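Local coordinates for odorant-binding protein (Phormia regina, PDB 5DIC) that binds fatty acids such as palmitate and probably carries them, as an odorant-binding protein, in the secretions around the blowfly's mouthparts, at residues V20-V25 and F53-T58; F48-F53 and A95-T100; V64-V69 and K88-K93. All blocks are in the same frame, centred on the assembly; numbering follows the deposited sequence.

Contact 1 of 3, residues V20-V25 and F53-T58. With PLM (palmitic acid), chain B.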
# COMPACT_ATOMS: atom_id res chain seq x y z
N VAL A 20 -2.94 -7.18 10.55
CA VAL A 20 -4.19 -7.82 10.94
C VAL A 20 -4.42 -7.62 12.44
O VAL A 20 -5.52 -7.32 12.89
CB VAL A 20 -4.18 -9.32 10.56
CG1 VAL A 20 -5.24 -10.10 11.33
CG2 VAL A 20 -4.38 -9.50 9.05
N LYS A 21 -3.36 -7.80 13.22
CA LYS A 21 -3.45 -7.60 14.67
C LYS A 21 -3.66 -6.11 15.03
O LYS A 21 -4.59 -5.76 15.74
CB LYS A 21 -2.19 -8.12 15.35
CG LYS A 21 -2.23 -8.00 16.86
CD LYS A 21 -1.00 -8.62 17.53
CE LYS A 21 -1.07 -8.47 19.04
NZ LYS A 21 0.09 -9.11 19.72
N GLN A 22 -2.81 -5.24 14.48
CA GLN A 22 -2.82 -3.84 14.89
C GLN A 22 -4.12 -3.15 14.53
O GLN A 22 -4.65 -2.33 15.31
CB GLN A 22 -1.67 -3.08 14.23
CG GLN A 22 -1.55 -1.64 14.66
CD GLN A 22 -0.32 -0.99 14.09
OE1 GLN A 22 0.78 -1.29 14.50
NE2 GLN A 22 -0.52 -0.15 13.09
N GLU A 23 -4.67 -3.48 13.36
CA GLU A 23 -5.90 -2.84 12.87
C GLU A 23 -7.16 -3.67 13.15
O GLU A 23 -8.23 -3.34 12.68
CB GLU A 23 -5.77 -2.48 11.40
CG GLU A 23 -4.50 -1.70 11.08
CD GLU A 23 -4.34 -0.35 11.74
OE1 GLU A 23 -5.35 0.36 11.94
OE2 GLU A 23 -3.18 0.04 11.96
N LYS A 24 -7.02 -4.71 13.97
CA LYS A 24 -8.18 -5.45 14.47
C LYS A 24 -9.05 -5.97 13.34
O LYS A 24 -10.27 -5.91 13.39
CB LYS A 24 -8.96 -4.63 15.49
CG LYS A 24 -8.10 -4.28 16.69
CD LYS A 24 -8.83 -3.40 17.67
CE LYS A 24 -7.99 -3.25 18.92
NZ LYS A 24 -6.73 -2.50 18.68
N VAL A 25 -8.40 -6.52 12.33
CA VAL A 25 -9.07 -7.01 11.14
C VAL A 25 -9.77 -8.33 11.48
O VAL A 25 -9.18 -9.17 12.14
CB VAL A 25 -8.02 -7.17 10.02
CG1 VAL A 25 -8.61 -7.73 8.75
CG2 VAL A 25 -7.26 -5.86 9.76
N PHE A 53 1.34 -0.19 4.37
CA PHE A 53 2.23 0.81 3.79
C PHE A 53 3.07 1.55 4.79
O PHE A 53 4.20 1.94 4.47
CB PHE A 53 1.43 1.71 2.83
CG PHE A 53 0.95 0.94 1.61
CD1 PHE A 53 1.86 0.34 0.75
CD2 PHE A 53 -0.39 0.76 1.38
CE1 PHE A 53 1.43 -0.42 -0.31
CE2 PHE A 53 -0.84 0.01 0.31
CZ PHE A 53 0.08 -0.59 -0.53
N GLU A 54 2.55 1.71 6.00
CA GLU A 54 3.36 2.22 7.10
C GLU A 54 4.49 1.24 7.48
O GLU A 54 5.65 1.63 7.62
CB GLU A 54 2.49 2.53 8.31
CG GLU A 54 1.55 3.70 8.12
CD GLU A 54 0.48 3.84 9.19
OE1 GLU A 54 0.28 2.89 9.99
OE2 GLU A 54 -0.18 4.91 9.22
N LYS A 55 4.13 -0.05 7.64
CA LYS A 55 5.12 -1.00 8.11
C LYS A 55 6.25 -1.24 7.09
O LYS A 55 7.35 -1.59 7.49
CB LYS A 55 4.46 -2.34 8.43
CG LYS A 55 3.46 -2.34 9.56
CD LYS A 55 4.01 -1.92 10.90
CE LYS A 55 2.88 -1.95 11.91
NZ LYS A 55 3.27 -1.41 13.23
N ILE A 56 5.96 -1.09 5.80
CA ILE A 56 7.02 -1.24 4.81
C ILE A 56 7.78 0.07 4.58
O ILE A 56 8.68 0.09 3.75
CB ILE A 56 6.53 -1.85 3.48
CG1 ILE A 56 5.62 -0.91 2.70
CG2 ILE A 56 5.84 -3.18 3.74
CD1 ILE A 56 5.38 -1.35 1.27
N GLY A 57 7.45 1.13 5.33
CA GLY A 57 8.23 2.33 5.30
C GLY A 57 7.85 3.31 4.21
O GLY A 57 8.57 4.30 3.99
N THR A 58 6.71 3.12 3.54
CA THR A 58 6.31 3.98 2.44
C THR A 58 5.35 5.11 2.81
O THR A 58 5.12 6.01 2.00
CB THR A 58 5.70 3.16 1.27
OG1 THR A 58 4.52 2.46 1.69
CG2 THR A 58 6.75 2.23 0.64
C1 PLM B . 8.47 -5.15 2.00
O1 PLM B . 8.94 -4.17 1.37
O2 PLM B . 8.53 -5.23 3.24
C2 PLM B . 7.75 -6.29 1.31
C3 PLM B . 7.50 -6.02 -0.17
C4 PLM B . 6.41 -4.98 -0.36
C5 PLM B . 5.95 -5.03 -1.81
C6 PLM B . 5.11 -3.83 -2.16
C7 PLM B . 5.99 -2.61 -2.34
C8 PLM B . 5.09 -1.53 -2.90
C9 PLM B . 5.70 -0.20 -2.53
CA PLM B . 5.12 0.99 -3.28
CB PLM B . 4.31 1.96 -2.45
CC PLM B . 3.36 2.79 -3.30
CD PLM B . 1.96 2.82 -2.69
CE PLM B . 1.88 3.55 -1.34
CF PLM B . 0.43 3.66 -0.85
CG PLM B . 0.24 4.43 0.45
O HOH W 1 1.67 1.23 11.72
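K55 and Q22 approach each other from opposite directions, and K55 NZ donates to Q22 OE1 across 2.8 Å, 23° off the plane of the amide carbonyl. Q22 reaches this far because CG is anti to the backbone N (chi1 -176°) and the chain beyond it is extended. Its amide is held at the nitrogen too: NE2 bonds to E23 OE2 at 2.9 Å, close to the amide plane, and also donates to a water that in turn hydrogen-bonds to E54 OE1. Gripped at both ends, the amide is fixed in its rotation. The E23 and E54 carboxylates each form a salt bridge with R97, which probably offsets their like charges. All this is a thin polar layer at the surface, with water in it and only 104 Å² buried between the segments. Packing is much closer where 53-58 meets palmitic acid. Palmitate CF sits 3.6 Å above the plane of the F53 ring, over its centre; I56 CG2 is 3.4 Å from O2 of the lipid's carboxyl group, and T58 CG2 lies 3.9 Å from palmitate CB. T58 OG1 and T58 N both donate to F53 O. Both helices stop in Schellman motifs, with K24 and G57 at positive phi, and at the end of helix 43-55 F53 and I56 line the PBP/GOBP ligand cavity, while K55 and Q22 form a polar, hydrated link to helix 6-22.

Contact 2 of 3, residues F48-F53 and A95-T100; sequences FGTCFF and ADRCDT. With PLM (palmitic acid), chain B.
R97 lays its long side chain obliquely across T50 and on toward C51, at the point where the start of helix 97-113 meets helix 43-55. From CB the chain leaves with CG anti to the backbone N (chi1 162°) and stays extended as far as NE, which carries it slantwise across helix 43-55. CG is the first atom to touch, 3.9 Å from T50 CG2. Beyond CD, NE comes equally near to that methyl and CZ follows at 4.1 Å, placing T50 CG2 over one face of the guanidinium. At the tip, NH2 lies 3.9 Å from C51 N and 4.0 Å from C51 CB; this is packing, and the polar work of NH2 is done in salt bridges to E54 and E23. The other branch of T50 carries OG1, which bonds to K46 O one turn back in its own helix and also lies 3.4 Å from C98 CA. The arginine stands on a well-made helix start: D96 is the N-cap, its OD1 accepting from D99 N at 2.9 Å with an N-H...O angle of 166°, while D99 OD2 receives A95 N on its anti lone pair. Two of the touching residues are half-cystines, C98 bonded to C47 and C51 to C19. Farther along helix 43-55, F52 CD2 lies over the face of the F53 ring opposite the palmitate, offset toward the rim. The T50 methyl packed against the guanidinium offers mostly dispersion, so the hold between the two helices probably rests more on the C47-C98 disulfide and on the R97-E54 and D99-K46 salt bridges, while the R97-E23 pair brings in the end of helix 6-22.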
# COMPACT_ATOMS: atom_id res chain seq x y z
N PHE A 48 -6.07 -1.76 7.43
CA PHE A 48 -5.04 -2.74 7.15
C PHE A 48 -4.07 -2.25 6.08
O PHE A 48 -2.85 -2.35 6.24
CB PHE A 48 -5.67 -4.07 6.67
CG PHE A 48 -4.63 -5.04 6.18
CD1 PHE A 48 -4.25 -5.02 4.87
CD2 PHE A 48 -3.97 -5.89 7.04
CE1 PHE A 48 -3.21 -5.81 4.41
CE2 PHE A 48 -2.96 -6.70 6.61
CZ PHE A 48 -2.56 -6.66 5.29
N GLY A 49 -4.60 -1.75 4.98
CA GLY A 49 -3.73 -1.33 3.88
C GLY A 49 -2.85 -0.18 4.30
O GLY A 49 -1.68 -0.16 3.99
N THR A 50 -3.44 0.79 5.01
CA THR A 50 -2.65 1.90 5.54
C THR A 50 -1.53 1.42 6.42
O THR A 50 -0.37 1.83 6.28
CB THR A 50 -3.60 2.88 6.25
OG1 THR A 50 -4.57 3.38 5.31
CG2 THR A 50 -2.90 4.05 6.81
N CYS A 51 -1.87 0.54 7.35
CA CYS A 51 -0.87 -0.08 8.20
C CYS A 51 0.23 -0.75 7.40
O CYS A 51 1.41 -0.62 7.71
CB CYS A 51 -1.54 -1.09 9.14
SG CYS A 51 -0.47 -2.03 10.20
N PHE A 52 -0.15 -1.49 6.35
CA PHE A 52 0.83 -2.22 5.58
C PHE A 52 1.84 -1.24 5.00
O PHE A 52 3.05 -1.48 5.05
CB PHE A 52 0.13 -3.06 4.53
CG PHE A 52 1.06 -3.93 3.75
CD1 PHE A 52 1.41 -5.18 4.22
CD2 PHE A 52 1.61 -3.48 2.57
CE1 PHE A 52 2.30 -5.97 3.52
CE2 PHE A 52 2.51 -4.27 1.86
CZ PHE A 52 2.85 -5.51 2.36
N PHE A 53 1.34 -0.19 4.37
CA PHE A 53 2.23 0.81 3.79
C PHE A 53 3.07 1.55 4.79
O PHE A 53 4.20 1.94 4.47
CB PHE A 53 1.43 1.71 2.83
CG PHE A 53 0.95 0.94 1.61
CD1 PHE A 53 1.86 0.34 0.75
CD2 PHE A 53 -0.39 0.76 1.38
CE1 PHE A 53 1.43 -0.42 -0.31
CE2 PHE A 53 -0.84 0.01 0.31
CZ PHE A 53 0.08 -0.59 -0.53
N ALA A 95 -10.66 11.00 4.26
CA ALA A 95 -11.53 11.43 5.36
C ALA A 95 -10.90 11.27 6.75
O ALA A 95 -11.32 11.90 7.71
CB ALA A 95 -12.84 10.67 5.29
N ASP A 96 -9.91 10.38 6.85
CA ASP A 96 -9.23 9.99 8.09
C ASP A 96 -7.95 9.25 7.69
O ASP A 96 -7.71 9.03 6.49
CB ASP A 96 -10.17 9.21 9.03
CG ASP A 96 -10.74 7.95 8.41
OD1 ASP A 96 -10.10 7.34 7.53
OD2 ASP A 96 -11.84 7.52 8.88
N ARG A 97 -7.16 8.82 8.67
CA ARG A 97 -5.90 8.12 8.40
C ARG A 97 -6.09 6.98 7.39
O ARG A 97 -5.33 6.81 6.42
CB ARG A 97 -5.31 7.56 9.69
CG ARG A 97 -4.26 6.48 9.48
CD ARG A 97 -3.64 5.99 10.78
NE ARG A 97 -2.84 4.78 10.60
CZ ARG A 97 -3.27 3.55 10.86
NH1 ARG A 97 -4.48 3.30 11.32
NH2 ARG A 97 -2.44 2.55 10.63
N CYS A 98 -7.09 6.14 7.65
CA CYS A 98 -7.24 4.92 6.85
C CYS A 98 -7.77 5.21 5.45
O CYS A 98 -7.37 4.57 4.47
CB CYS A 98 -8.09 3.91 7.59
SG CYS A 98 -7.37 3.46 9.17
N ASP A 99 -8.69 6.14 5.36
CA ASP A 99 -9.20 6.53 4.04
C ASP A 99 -8.13 7.24 3.21
O ASP A 99 -8.05 7.07 2.00
CB ASP A 99 -10.47 7.36 4.21
CG ASP A 99 -11.19 7.61 2.91
OD1 ASP A 99 -11.55 6.64 2.21
OD2 ASP A 99 -11.36 8.79 2.59
N THR A 100 -7.28 8.04 3.85
CA THR A 100 -6.13 8.64 3.17
C THR A 100 -5.18 7.59 2.59
O THR A 100 -4.82 7.65 1.41
CB THR A 100 -5.38 9.59 4.11
OG1 THR A 100 -6.24 10.70 4.37
CG2 THR A 100 -4.03 10.06 3.54
C1 PLM B . 8.47 -5.15 2.00
O1 PLM B . 8.94 -4.17 1.37
O2 PLM B . 8.53 -5.23 3.24
C2 PLM B . 7.75 -6.29 1.31
C3 PLM B . 7.50 -6.02 -0.17
C4 PLM B . 6.41 -4.98 -0.36
C5 PLM B . 5.95 -5.03 -1.81
C6 PLM B . 5.11 -3.83 -2.16
C7 PLM B . 5.99 -2.61 -2.34
C8 PLM B . 5.09 -1.53 -2.90
C9 PLM B . 5.70 -0.20 -2.53
CA PLM B . 5.12 0.99 -3.28
CB PLM B . 4.31 1.96 -2.45
CC PLM B . 3.36 2.79 -3.30
CD PLM B . 1.96 2.82 -2.69
CE PLM B . 1.88 3.55 -1.34
CF PLM B . 0.43 3.66 -0.85
CG PLM B . 0.24 4.43 0.45

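Contact 3 of 3, residues V64-V69 and K88-K93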
# COMPACT_ATOMS: atom_id res chain seq x y z
N VAL A 64 3.74 10.35 2.04
CA VAL A 64 4.46 9.32 1.29
C VAL A 64 5.96 9.48 1.45
O VAL A 64 6.49 10.60 1.31
CB VAL A 64 4.03 9.32 -0.18
CG1 VAL A 64 4.82 8.29 -0.95
CG2 VAL A 64 2.53 9.09 -0.31
N GLN A 65 6.63 8.38 1.79
CA GLN A 65 8.08 8.38 2.01
C GLN A 65 8.75 8.11 0.67
O GLN A 65 8.86 6.95 0.24
CB GLN A 65 8.48 7.38 3.06
CG GLN A 65 7.78 7.62 4.38
CD GLN A 65 7.97 9.01 4.89
OE1 GLN A 65 9.12 9.48 4.99
NE2 GLN A 65 6.87 9.75 5.09
N GLU A 66 9.12 9.18 -0.02
CA GLU A 66 9.42 9.08 -1.44
C GLU A 66 10.65 8.23 -1.74
O GLU A 66 10.65 7.47 -2.71
CB GLU A 66 9.59 10.47 -2.03
CG GLU A 66 8.32 11.30 -1.88
CD GLU A 66 8.43 12.67 -2.44
OE1 GLU A 66 9.24 12.88 -3.38
OE2 GLU A 66 7.70 13.53 -1.93
N ALA A 67 11.69 8.34 -0.94
CA ALA A 67 12.89 7.58 -1.19
C ALA A 67 12.63 6.08 -1.10
O ALA A 67 13.20 5.30 -1.86
CB ALA A 67 14.02 8.00 -0.25
N VAL A 68 11.77 5.67 -0.17
CA VAL A 68 11.46 4.26 -0.00
C VAL A 68 10.60 3.76 -1.16
O VAL A 68 10.86 2.69 -1.70
CB VAL A 68 10.82 3.97 1.36
CG1 VAL A 68 10.46 2.51 1.47
CG2 VAL A 68 11.76 4.37 2.49
N VAL A 69 9.63 4.56 -1.57
CA VAL A 69 8.83 4.20 -2.74
C VAL A 69 9.74 4.03 -3.95
O VAL A 69 9.59 3.07 -4.69
CB VAL A 69 7.73 5.25 -2.97
CG1 VAL A 69 7.05 5.01 -4.31
CG2 VAL A 69 6.72 5.22 -1.83
N LYS A 88 1.87 12.82 -8.81
CA LYS A 88 0.41 12.79 -8.94
C LYS A 88 -0.35 12.30 -7.72
O LYS A 88 -1.50 12.71 -7.52
CB LYS A 88 0.06 11.94 -10.15
CG LYS A 88 0.56 12.61 -11.41
CD LYS A 88 -0.46 12.66 -12.53
CE LYS A 88 -0.47 11.37 -13.32
NZ LYS A 88 -1.53 11.42 -14.37
N CYS A 89 0.27 11.46 -6.90
CA CYS A 89 -0.46 10.78 -5.85
C CYS A 89 -0.12 11.18 -4.45
O CYS A 89 -0.89 10.89 -3.52
CB CYS A 89 -0.25 9.28 -6.00
SG CYS A 89 -0.89 8.60 -7.55
N LYS A 90 1.02 11.80 -4.23
CA LYS A 90 1.53 11.85 -2.88
C LYS A 90 0.79 12.84 -2.00
O LYS A 90 0.90 12.74 -0.77
CB LYS A 90 3.01 12.17 -2.88
CG LYS A 90 3.31 13.61 -3.21
CD LYS A 90 4.79 13.81 -3.37
CE LYS A 90 5.07 15.28 -3.57
NZ LYS A 90 6.53 15.49 -3.62
N ASN A 91 0.03 13.77 -2.61
CA ASN A 91 -0.68 14.79 -1.83
C ASN A 91 -2.14 14.50 -1.57
O ASN A 91 -2.85 15.34 -1.02
CB ASN A 91 -0.58 16.15 -2.51
CG ASN A 91 0.85 16.64 -2.61
OD1 ASN A 91 1.58 16.61 -1.62
ND2 ASN A 91 1.26 17.08 -3.80
N ILE A 92 -2.60 13.33 -1.94
CA ILE A 92 -3.97 12.96 -1.74
C ILE A 92 -4.32 12.82 -0.27
O ILE A 92 -3.61 12.18 0.50
CB ILE A 92 -4.26 11.67 -2.49
CG1 ILE A 92 -4.34 12.04 -3.97
CG2 ILE A 92 -5.56 11.04 -2.02
CD1 ILE A 92 -4.37 10.86 -4.89
N LYS A 93 -5.45 13.42 0.10
CA LYS A 93 -5.98 13.25 1.42
C LYS A 93 -7.41 12.77 1.41
O LYS A 93 -8.20 13.18 0.57
CB LYS A 93 -5.65 14.47 2.30
CG LYS A 93 -4.12 14.55 2.59
CD LYS A 93 -3.52 13.18 2.94
CE LYS A 93 -2.01 12.94 2.77
NZ LYS A 93 -1.32 12.91 1.39
O HOH W 2 3.04 12.87 0.75
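K90 NZ bonds to E66 OE2 at 2.8 Å, the shortest direct polar link between 64-69 and 88-93 and a salt bridge. The lysine nitrogen comes in on the syn side of OE2 but 33° out of the carboxylate plane, and the two side chains cross at a slant instead of lying end to end. K90 starts with CG between its backbone N and carbonyl carbon (chi1 73°), then runs straight out, which brings CD alongside the carboxylate, 3.3 Å from E66 OE2. An alanine in place of E66 would probably leave the K90 ammonium without its charged partner and free to swing toward solvent. The base of the lysine is packed by V64, whose CG2 lies 3.9 Å from K90 CA and 4.0 Å from K90 CB. A bridging water joins the backbones beside this apolar patch: it accepts from V64 N at 2.9 Å and donates to K90 O at 2.6 Å. K90 itself lies in a type I turn from C89 to I92, through which the chain leaves helix 79-89. V64 ends the small antiparallel pair of strands 59-60 and 63-64, while Q65 is the N-cap of helix 66-77. The contact thus joins the start of that helix to the exit of helix 79-89; L86 packs against V64 and E66, and the C89-C107 disulfide fastens the far side to helix 97-113.

Overall arrangement
From the N terminus, helix 6-22 runs into 20-25, which contact 1 joins to 53-58 at the end of helix 43-55, closing the first loop. Contact 2 opens at 48-53, before contact 1 has closed, and ends at 95-100, so the two cross; they share F53 and meet again at R97. Contact 3 opens and closes within the span of contact 2, bringing the entrance of helix 66-77 to the exit of helix 79-89. It follows contact 1 in series, the two being linked by a probable hydrogen bond from Q65 N to T58 O. T100 packs on K93 where contacts 2 and 3 adjoin. Together they tie five of the chain's six helices around the lipid.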